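Putative transcriptional regulator (Streptomyces coelicolor, PDB 2HXI) probably binds DNA as a dimeric transcriptional regulator of the TetR family, pairing an N-terminal helix-turn-helix region with an all-helical C-terminal domain. Local coordinates at residues B[147-157]-B[231-239]; B[84-92]-B[104-113]. All blocks are in the same frame, centred on the assembly; numbering follows the deposited sequence.

How the contacts relate
The contacts come in series along the chain: contact 2 (84-92 with 104-113) is complete before contact 1 (147-157 with 231-239) opens. Their centres lie 23 Å apart and their nearest atoms about 7 Å, without touching. Contact 2 joins helix 73-88 to helix 98-113 near the middle of the chain, whereas contact 1 brings the start of helix 154-173 to the end of helix 219-237 peripherally. Helix 98-113 is half of contact 2 and also reaches contact 1 through W98 and K99; helix 131-146 packs against both. Contact 2 thus links the helix that follows the predicted helix-turn-helix motif to the C-terminal domain, and contact 1 joins two helices of that domain where the second subunit also touches.

Contact 1: residues B[147-157]-B[231-239]; sequences SGLPDDEIPAR and LAHLEAAAP
Apolar packing with a polar, water-bridged margin joins the 147-153 loop and the first turn of helix 154-173 to the C-terminal end of helix 219-237 and the residues just after it, at the periphery of the helical C-terminal domain; no direct hydrogen bond crosses between the two segments. L149 supplies the buried centre. Its CD2 lies 3.8 Å from A238 CA and also meets A237 CB, while CD1 is turned to CD2 of L234. Beside it the loop after helix 131-146 runs close to the modelled C-terminus: the carbonyl O of S147 packs on A238 CB, and G148 O approaches P239 CD at 3.3 Å. The loop is shaped by an ST turn, in which S147 OG accepts the backbone N-H of L149 at 3.1 Å; the same hydroxyl is hydrogen-bonded to L144 O. G148 has the positive phi (88°) with which the chain leaves the preceding helix.

R157 covers the other flank. Its chain bends at chi2 (-97°), and R157 CD comes 3.7 Å from L234 CD2 as the two side chains pass in opposite directions. NH2 reaches A237 CB. R157 NE and NH2 both bind E153 OE1, one turn earlier, in a side-on salt bridge, NE at 3.0 Å, from the same face of the carboxylate. This leaves NH1 directed at H233, whose ring plane is inclined 53° to the guanidinium. NE2 of H233 is 3.6 Å from R157 NH1, and a water spans the pair, 2.9 Å from NE2 and weakly bound by NH1.

Helix 131-146 backs the apolar centre, with L144 touching both L149 and L234. K99 of helix 98-113 forms a salt bridge with E235, and the second subunit packs its A229 on H233 and its F208 on D151, I154 and P155.

Contact 2: residues B[84-92]-B[104-113]; sequences ILLSAMDGY and AVALRLRESF
I84 and F113 meet in a CH-pi contact at the apolar centre of this TetR-fold helix packing, where residues 84-88 of helix 73-88 cross residues 104-113 of helix 98-113 at 127°. With CG2 trans to the backbone N, I84 lays that methyl over the F113 face, 3.6 Å from the ring centroid and almost on the normal. L85 CD2 meets the edge of the same ring and presses tightly on L109 CD2 at 3.4 Å; W123 stacks on F113.

A88, nearest R108 in the backbone, packs its CB on L109, while S112 OG lies 3.2 Å from A88 CA and shares a water with S87 OG. V105 CG2 touches the Y92 ring, and A104 CB lies at its edge. Y92 OH is hydrogen-bonded to E139 of helix 131-146.

At the polar edge R108 stretches past the end of helix 73-88, its guanidinium perpendicular to the Y92 ring and covered on one face by Y92 CB. R108 NH2 bonds A88 O at 2.6 Å and D90 O at 2.9 Å, both oxygens in the guanidinium plane, D90 O met from above its carbonyl plane. A water accepts from R108 NH1 at 2.8 Å and donates to D90 O.

Contact 1: residues B[147-157]-B[231-239]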
loop_
_atom_site.group_PDB
_atom_site.type_symbol
_atom_site.label_atom_id
_atom_site.label_comp_id
_atom_site.label_asym_id
_atom_site.label_seq_id
_atom_site.Cartn_x
_atom_site.Cartn_y
_atom_site.Cartn_z
ATOM N N SER B 147 22.649 5.051 12.321
ATOM C CA SER B 147 21.871 4.654 13.514
ATOM C C SER B 147 22.689 3.764 14.442
ATOM O O SER B 147 22.325 3.593 15.607
ATOM C CB SER B 147 20.586 3.926 13.085
ATOM O OG SER B 147 20.821 2.559 12.725
ATOM N N GLY B 148 23.735 3.126 13.917
ATOM C CA GLY B 148 24.361 2.011 14.675
ATOM C C GLY B 148 23.851 0.588 14.511
ATOM O O GLY B 148 24.431 -0.339 15.081
ATOM N N LEU B 149 22.745 0.404 13.791
ATOM C CA LEU B 149 22.208 -0.921 13.514
ATOM C C LEU B 149 23.337 -1.771 12.917
ATOM O O LEU B 149 24.190 -1.237 12.174
ATOM C CB LEU B 149 21.027 -0.809 12.561
ATOM C CG LEU B 149 19.759 -0.214 13.197
ATOM C CD1 LEU B 149 18.795 -0.013 12.088
ATOM C CD2 LEU B 149 19.219 -1.201 14.212
ATOM N N PRO B 150 23.424 -3.067 13.304
ATOM C CA PRO B 150 24.525 -3.837 12.697
ATOM C C PRO B 150 24.405 -3.997 11.178
ATOM O O PRO B 150 23.291 -4.261 10.706
ATOM C CB PRO B 150 24.392 -5.221 13.333
ATOM C CG PRO B 150 23.310 -5.181 14.299
ATOM C CD PRO B 150 22.618 -3.858 14.255
ATOM N N ASP B 151 25.527 -3.889 10.430
ATOM C CA ASP B 151 25.544 -4.086 8.966
ATOM C C ASP B 151 24.855 -5.315 8.493
ATOM O O ASP B 151 24.118 -5.314 7.495
ATOM C CB ASP B 151 26.963 -4.249 8.431
ATOM C CG ASP B 151 27.504 -3.008 7.831
ATOM O OD1 ASP B 151 26.966 -1.862 8.027
ATOM O OD2 ASP B 151 28.507 -3.173 7.172
ATOM N N ASP B 152 25.114 -6.414 9.190
ATOM C CA ASP B 152 24.524 -7.668 8.787
ATOM C C ASP B 152 23.008 -7.528 8.684
ATOM O O ASP B 152 22.418 -8.184 7.835
ATOM C CB ASP B 152 24.845 -8.780 9.759
ATOM C CG ASP B 152 24.793 -8.317 11.219
ATOM O OD1 ASP B 152 25.800 -7.679 11.690
ATOM O OD2 ASP B 152 23.768 -8.606 11.892
ATOM N N GLU B 153 22.411 -6.659 9.527
ATOM C CA GLU B 153 20.933 -6.529 9.612
ATOM C C GLU B 153 20.371 -5.485 8.633
ATOM O O GLU B 153 19.167 -5.495 8.315
ATOM C CB GLU B 153 20.532 -6.127 10.999
ATOM C CG GLU B 153 20.637 -7.202 12.040
ATOM C CD GLU B 153 20.132 -6.668 13.377
ATOM O OE1 GLU B 153 19.490 -5.566 13.425
ATOM O OE2 GLU B 153 20.410 -7.336 14.381
ATOM N N ILE B 154 21.247 -4.616 8.143
ATOM C CA ILE B 154 20.806 -3.474 7.330
ATOM C C ILE B 154 19.980 -3.813 6.092
ATOM O O ILE B 154 18.906 -3.184 5.840
ATOM C CB ILE B 154 21.927 -2.464 7.131
ATOM C CG1 ILE B 154 22.118 -1.741 8.480
ATOM C CG2 ILE B 154 21.593 -1.500 5.960
ATOM C CD1 ILE B 154 23.308 -0.842 8.548
ATOM N N PRO B 155 20.393 -4.797 5.297
ATOM C CA PRO B 155 19.540 -5.105 4.102
ATOM C C PRO B 155 18.102 -5.488 4.485
ATOM O O PRO B 155 17.124 -5.042 3.814
ATOM C CB PRO B 155 20.291 -6.293 3.435
ATOM C CG PRO B 155 21.764 -6.011 3.810
ATOM C CD PRO B 155 21.637 -5.599 5.309
ATOM N N ALA B 156 17.933 -6.290 5.554
ATOM C CA ALA B 156 16.575 -6.665 5.950
ATOM C C ALA B 156 15.795 -5.440 6.468
ATOM O O ALA B 156 14.642 -5.262 6.142
ATOM C CB ALA B 156 16.605 -7.743 6.992
ATOM N N ARG B 157 16.469 -4.609 7.244
ATOM C CA ARG B 157 15.865 -3.359 7.800
ATOM C C ARG B 157 15.450 -2.399 6.664
ATOM O O ARG B 157 14.346 -1.850 6.635
ATOM C CB ARG B 157 16.870 -2.719 8.776
ATOM C CG ARG B 157 17.356 -3.686 9.910
ATOM C CD ARG B 157 16.582 -3.458 11.126
ATOM N NE ARG B 157 17.047 -4.176 12.311
ATOM C CZ ARG B 157 16.228 -4.429 13.332
ATOM N NH1 ARG B 157 14.991 -3.976 13.271
ATOM N NH2 ARG B 157 16.644 -5.097 14.417
ATOM N N LEU B 231 10.209 4.162 12.659
ATOM C CA LEU B 231 11.564 4.641 12.966
ATOM C C LEU B 231 11.839 4.533 14.490
ATOM O O LEU B 231 12.955 4.301 14.879
ATOM C CB LEU B 231 11.833 6.057 12.401
ATOM C CG LEU B 231 11.577 6.243 10.873
ATOM C CD1 LEU B 231 12.049 7.656 10.494
ATOM C CD2 LEU B 231 12.354 5.182 10.108
ATOM N N ALA B 232 10.792 4.632 15.327
ATOM C CA ALA B 232 10.969 4.459 16.785
ATOM C C ALA B 232 11.334 3.006 17.034
ATOM O O ALA B 232 12.153 2.738 17.927
ATOM C CB ALA B 232 9.649 4.800 17.529
ATOM N N HIS B 233 10.752 2.092 16.271
ATOM C CA HIS B 233 11.097 0.643 16.380
ATOM C C HIS B 233 12.582 0.413 16.012
ATOM O O HIS B 233 13.339 -0.323 16.707
ATOM C CB HIS B 233 10.124 -0.225 15.518
ATOM C CG HIS B 233 10.765 -1.389 14.775
ATOM N ND1 HIS B 233 10.906 -2.653 15.318
ATOM C CD2 HIS B 233 11.184 -1.476 13.487
ATOM C CE1 HIS B 233 11.427 -3.454 14.404
ATOM N NE2 HIS B 233 11.640 -2.757 13.296
ATOM N N LEU B 234 13.021 1.076 14.935
ATOM C CA LEU B 234 14.433 0.923 14.536
ATOM C C LEU B 234 15.290 1.514 15.645
ATOM O O LEU B 234 16.330 0.961 15.935
ATOM C CB LEU B 234 14.778 1.605 13.208
ATOM C CG LEU B 234 14.019 0.942 12.051
ATOM C CD1 LEU B 234 14.214 1.822 10.803
ATOM C CD2 LEU B 234 14.518 -0.458 11.844
ATOM N N GLU B 235 14.845 2.626 16.260
ATOM C CA GLU B 235 15.708 3.289 17.223
ATOM C C GLU B 235 15.820 2.367 18.439
ATOM O O GLU B 235 16.892 2.224 19.045
ATOM C CB GLU B 235 15.138 4.649 17.628
ATOM C CG GLU B 235 16.034 5.328 18.682
ATOM C CD GLU B 235 15.766 6.791 18.885
ATOM O OE1 GLU B 235 14.811 7.362 18.351
ATOM O OE2 GLU B 235 16.510 7.387 19.658
ATOM N N ALA B 236 14.707 1.784 18.838
ATOM C CA ALA B 236 14.709 0.828 19.959
ATOM C C ALA B 236 15.619 -0.376 19.702
ATOM O O ALA B 236 16.192 -0.893 20.658
ATOM C CB ALA B 236 13.284 0.339 20.262
ATOM N N ALA B 237 15.717 -0.841 18.460
ATOM C CA ALA B 237 16.616 -1.944 18.060
ATOM C C ALA B 237 18.111 -1.512 17.980
ATOM O O ALA B 237 18.999 -2.359 18.087
ATOM C CB ALA B 237 16.191 -2.493 16.731
ATOM N N ALA B 238 18.390 -0.221 17.834
ATOM C CA ALA B 238 19.776 0.246 17.647
ATOM C C ALA B 238 20.494 0.293 18.986
ATOM O O ALA B 238 19.859 0.476 20.017
ATOM C CB ALA B 238 19.794 1.626 17.014
ATOM N N PRO B 239 21.829 0.109 19.005
ATOM C CA PRO B 239 22.424 0.295 20.345
ATOM C C PRO B 239 22.297 1.765 20.867
ATOM O O PRO B 239 22.435 2.000 22.106
ATOM C CB PRO B 239 23.899 -0.087 20.142
ATOM C CG PRO B 239 23.979 -0.850 18.826
ATOM C CD PRO B 239 22.831 -0.276 17.983
HETATM O O HOH W 1 12.888 -3.776 10.898
#

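Contact 2: residues B[84-92]-B[104-113]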
loop_
_atom_site.group_PDB
_atom_site.type_symbol
_atom_site.label_atom_id
_atom_site.label_comp_id
_atom_site.label_asym_id
_atom_site.label_seq_id
_atom_site.Cartn_x
_atom_site.Cartn_y
_atom_site.Cartn_z
ATOM N N ILE B 84 11.231 9.628 -11.334
ATOM C CA ILE B 84 10.541 10.252 -10.199
ATOM C C ILE B 84 11.370 10.138 -8.925
ATOM O O ILE B 84 11.461 11.105 -8.163
ATOM C CB ILE B 84 9.115 9.630 -9.940
ATOM C CG1 ILE B 84 8.220 9.714 -11.219
ATOM C CG2 ILE B 84 8.406 10.307 -8.784
ATOM C CD1 ILE B 84 8.088 11.079 -11.837
ATOM N N LEU B 85 11.967 8.973 -8.689
ATOM C CA LEU B 85 12.929 8.898 -7.576
ATOM C C LEU B 85 14.043 9.937 -7.754
ATOM O O LEU B 85 14.469 10.573 -6.797
ATOM C CB LEU B 85 13.532 7.504 -7.505
ATOM C CG LEU B 85 12.585 6.326 -7.306
ATOM C CD1 LEU B 85 13.366 4.979 -7.302
ATOM C CD2 LEU B 85 11.877 6.546 -6.016
ATOM N N LEU B 86 14.558 10.083 -8.987
ATOM C CA LEU B 86 15.672 10.966 -9.208
ATOM C C LEU B 86 15.301 12.385 -8.843
ATOM O O LEU B 86 16.050 13.072 -8.106
ATOM C CB LEU B 86 16.142 10.840 -10.667
ATOM C CG LEU B 86 17.347 11.718 -11.048
ATOM C CD1 LEU B 86 18.583 11.346 -10.261
ATOM C CD2 LEU B 86 17.617 11.588 -12.550
ATOM N N SER B 87 14.120 12.827 -9.293
ATOM C CA SER B 87 13.686 14.174 -8.940
ATOM C C SER B 87 13.348 14.306 -7.461
ATOM O O SER B 87 13.537 15.385 -6.879
ATOM C CB SER B 87 12.573 14.707 -9.851
ATOM O OG SER B 87 11.391 13.956 -9.733
ATOM N N ALA B 88 12.851 13.233 -6.836
ATOM C CA ALA B 88 12.628 13.296 -5.394
ATOM C C ALA B 88 13.885 13.715 -4.659
ATOM O O ALA B 88 13.822 14.412 -3.613
ATOM C CB ALA B 88 12.085 11.964 -4.848
HETATM N N MSE B 89 15.034 13.279 -5.180
HETATM C CA MSE B 89 16.318 13.395 -4.503
HETATM C C MSE B 89 17.022 14.669 -4.961
HETATM O O MSE B 89 18.052 15.032 -4.408
HETATM C CB MSE B 89 17.168 12.135 -4.750
HETATM C CG MSE B 89 16.571 10.819 -4.141
HETATM SE SE MSE B 89 16.273 11.035 -2.149
HETATM C CE MSE B 89 18.070 11.166 -1.533
ATOM N N ASP B 90 16.370 15.395 -5.898
ATOM C CA ASP B 90 16.800 16.716 -6.364
ATOM C C ASP B 90 17.024 17.729 -5.301
ATOM O O ASP B 90 16.074 18.262 -4.673
ATOM C CB ASP B 90 15.850 17.312 -7.417
ATOM C CG ASP B 90 16.260 16.949 -8.795
ATOM O OD1 ASP B 90 17.489 16.708 -8.970
ATOM O OD2 ASP B 90 15.381 16.904 -9.687
ATOM N N GLY B 91 18.313 18.019 -5.129
ATOM C CA GLY B 91 18.723 19.042 -4.175
ATOM C C GLY B 91 18.701 18.524 -2.759
ATOM O O GLY B 91 18.641 19.310 -1.809
ATOM N N TYR B 92 18.681 17.197 -2.600
ATOM C CA TYR B 92 18.669 16.643 -1.229
ATOM C C TYR B 92 20.047 16.771 -0.610
ATOM O O TYR B 92 21.056 16.568 -1.278
ATOM C CB TYR B 92 18.126 15.180 -1.178
ATOM C CG TYR B 92 18.233 14.549 0.203
ATOM C CD1 TYR B 92 17.168 14.667 1.134
ATOM C CD2 TYR B 92 19.408 13.902 0.599
ATOM C CE1 TYR B 92 17.276 14.124 2.455
ATOM C CE2 TYR B 92 19.525 13.356 1.922
ATOM C CZ TYR B 92 18.453 13.470 2.823
ATOM O OH TYR B 92 18.497 12.929 4.093
ATOM N N ALA B 104 12.945 12.636 6.034
ATOM C CA ALA B 104 13.063 13.561 4.900
ATOM C C ALA B 104 12.984 12.856 3.552
ATOM O O ALA B 104 12.309 13.328 2.625
ATOM C CB ALA B 104 14.330 14.468 5.059
ATOM N N VAL B 105 13.714 11.765 3.404
ATOM C CA VAL B 105 13.588 10.995 2.194
ATOM C C VAL B 105 12.132 10.475 1.972
ATOM O O VAL B 105 11.585 10.609 0.895
ATOM C CB VAL B 105 14.591 9.825 2.204
ATOM C CG1 VAL B 105 14.328 8.824 1.010
ATOM C CG2 VAL B 105 16.019 10.365 2.178
ATOM N N ALA B 106 11.545 9.803 2.972
ATOM C CA ALA B 106 10.176 9.301 2.870
ATOM C C ALA B 106 9.196 10.459 2.438
ATOM O O ALA B 106 8.331 10.261 1.530
ATOM C CB ALA B 106 9.763 8.742 4.216
ATOM N N LEU B 107 9.351 11.658 3.024
ATOM C CA LEU B 107 8.452 12.761 2.636
ATOM C C LEU B 107 8.687 13.188 1.197
ATOM O O LEU B 107 7.705 13.569 0.498
ATOM C CB LEU B 107 8.591 13.983 3.560
ATOM C CG LEU B 107 8.167 13.610 5.001
ATOM C CD1 LEU B 107 8.385 14.844 5.913
ATOM C CD2 LEU B 107 6.755 13.093 5.093
ATOM N N ARG B 108 9.968 13.204 0.771
ATOM C CA ARG B 108 10.290 13.650 -0.583
ATOM C C ARG B 108 9.681 12.652 -1.544
ATOM O O ARG B 108 9.148 13.035 -2.560
ATOM C CB ARG B 108 11.786 13.800 -0.841
ATOM C CG ARG B 108 12.321 15.153 -0.334
ATOM C CD ARG B 108 13.839 15.122 -0.363
ATOM N NE ARG B 108 14.475 16.466 -0.346
ATOM C CZ ARG B 108 14.931 17.111 -1.412
ATOM N NH1 ARG B 108 15.510 18.301 -1.245
ATOM N NH2 ARG B 108 14.819 16.592 -2.641
ATOM N N LEU B 109 9.769 11.361 -1.224
ATOM C CA LEU B 109 9.219 10.367 -2.109
ATOM C C LEU B 109 7.709 10.509 -2.177
ATOM O O LEU B 109 7.131 10.373 -3.271
ATOM C CB LEU B 109 9.562 8.944 -1.611
ATOM C CG LEU B 109 11.042 8.513 -1.702
ATOM C CD1 LEU B 109 11.227 7.189 -0.925
ATOM C CD2 LEU B 109 11.467 8.332 -3.207
ATOM N N ARG B 110 7.048 10.731 -1.021
ATOM C CA ARG B 110 5.612 10.843 -1.020
ATOM C C ARG B 110 5.209 12.074 -1.884
ATOM O O ARG B 110 4.222 12.031 -2.655
ATOM C CB ARG B 110 5.101 10.977 0.410
ATOM C CG ARG B 110 3.585 11.067 0.427
ATOM C CD ARG B 110 3.015 11.154 1.830
ATOM N NE ARG B 110 1.594 11.446 1.748
ATOM C CZ ARG B 110 1.086 12.657 1.847
ATOM N NH1 ARG B 110 1.901 13.689 2.055
ATOM N NH2 ARG B 110 -0.233 12.809 1.728
ATOM N N GLU B 111 5.945 13.181 -1.716
ATOM C CA GLU B 111 5.592 14.401 -2.446
ATOM C C GLU B 111 5.784 14.197 -3.937
ATOM O O GLU B 111 4.888 14.488 -4.728
ATOM C CB GLU B 111 6.321 15.605 -1.816
ATOM C CG GLU B 111 7.175 16.531 -2.630
ATOM C CD GLU B 111 7.960 17.493 -1.643
ATOM O OE1 GLU B 111 9.183 17.243 -1.303
ATOM O OE2 GLU B 111 7.279 18.458 -1.179
ATOM N N SER B 112 6.921 13.624 -4.326
ATOM C CA SER B 112 7.190 13.381 -5.743
ATOM C C SER B 112 6.160 12.487 -6.417
ATOM O O SER B 112 5.813 12.686 -7.603
ATOM C CB SER B 112 8.603 12.832 -5.918
ATOM O OG SER B 112 9.529 13.884 -5.644
ATOM N N PHE B 113 5.705 11.454 -5.720
ATOM C CA PHE B 113 4.679 10.587 -6.295
ATOM C C PHE B 113 3.243 11.167 -6.228
ATOM O O PHE B 113 2.332 10.626 -6.852
ATOM C CB PHE B 113 4.770 9.188 -5.688
ATOM C CG PHE B 113 5.869 8.370 -6.289
ATOM C CD1 PHE B 113 5.745 7.870 -7.593
ATOM C CD2 PHE B 113 7.039 8.107 -5.596
ATOM C CE1 PHE B 113 6.777 7.102 -8.193
ATOM C CE2 PHE B 113 8.077 7.332 -6.163
ATOM C CZ PHE B 113 7.960 6.830 -7.485
HETATM O O HOH W 2 9.489 15.106 -8.064
HETATM O O HOH W 3 15.427 20.251 -3.268
#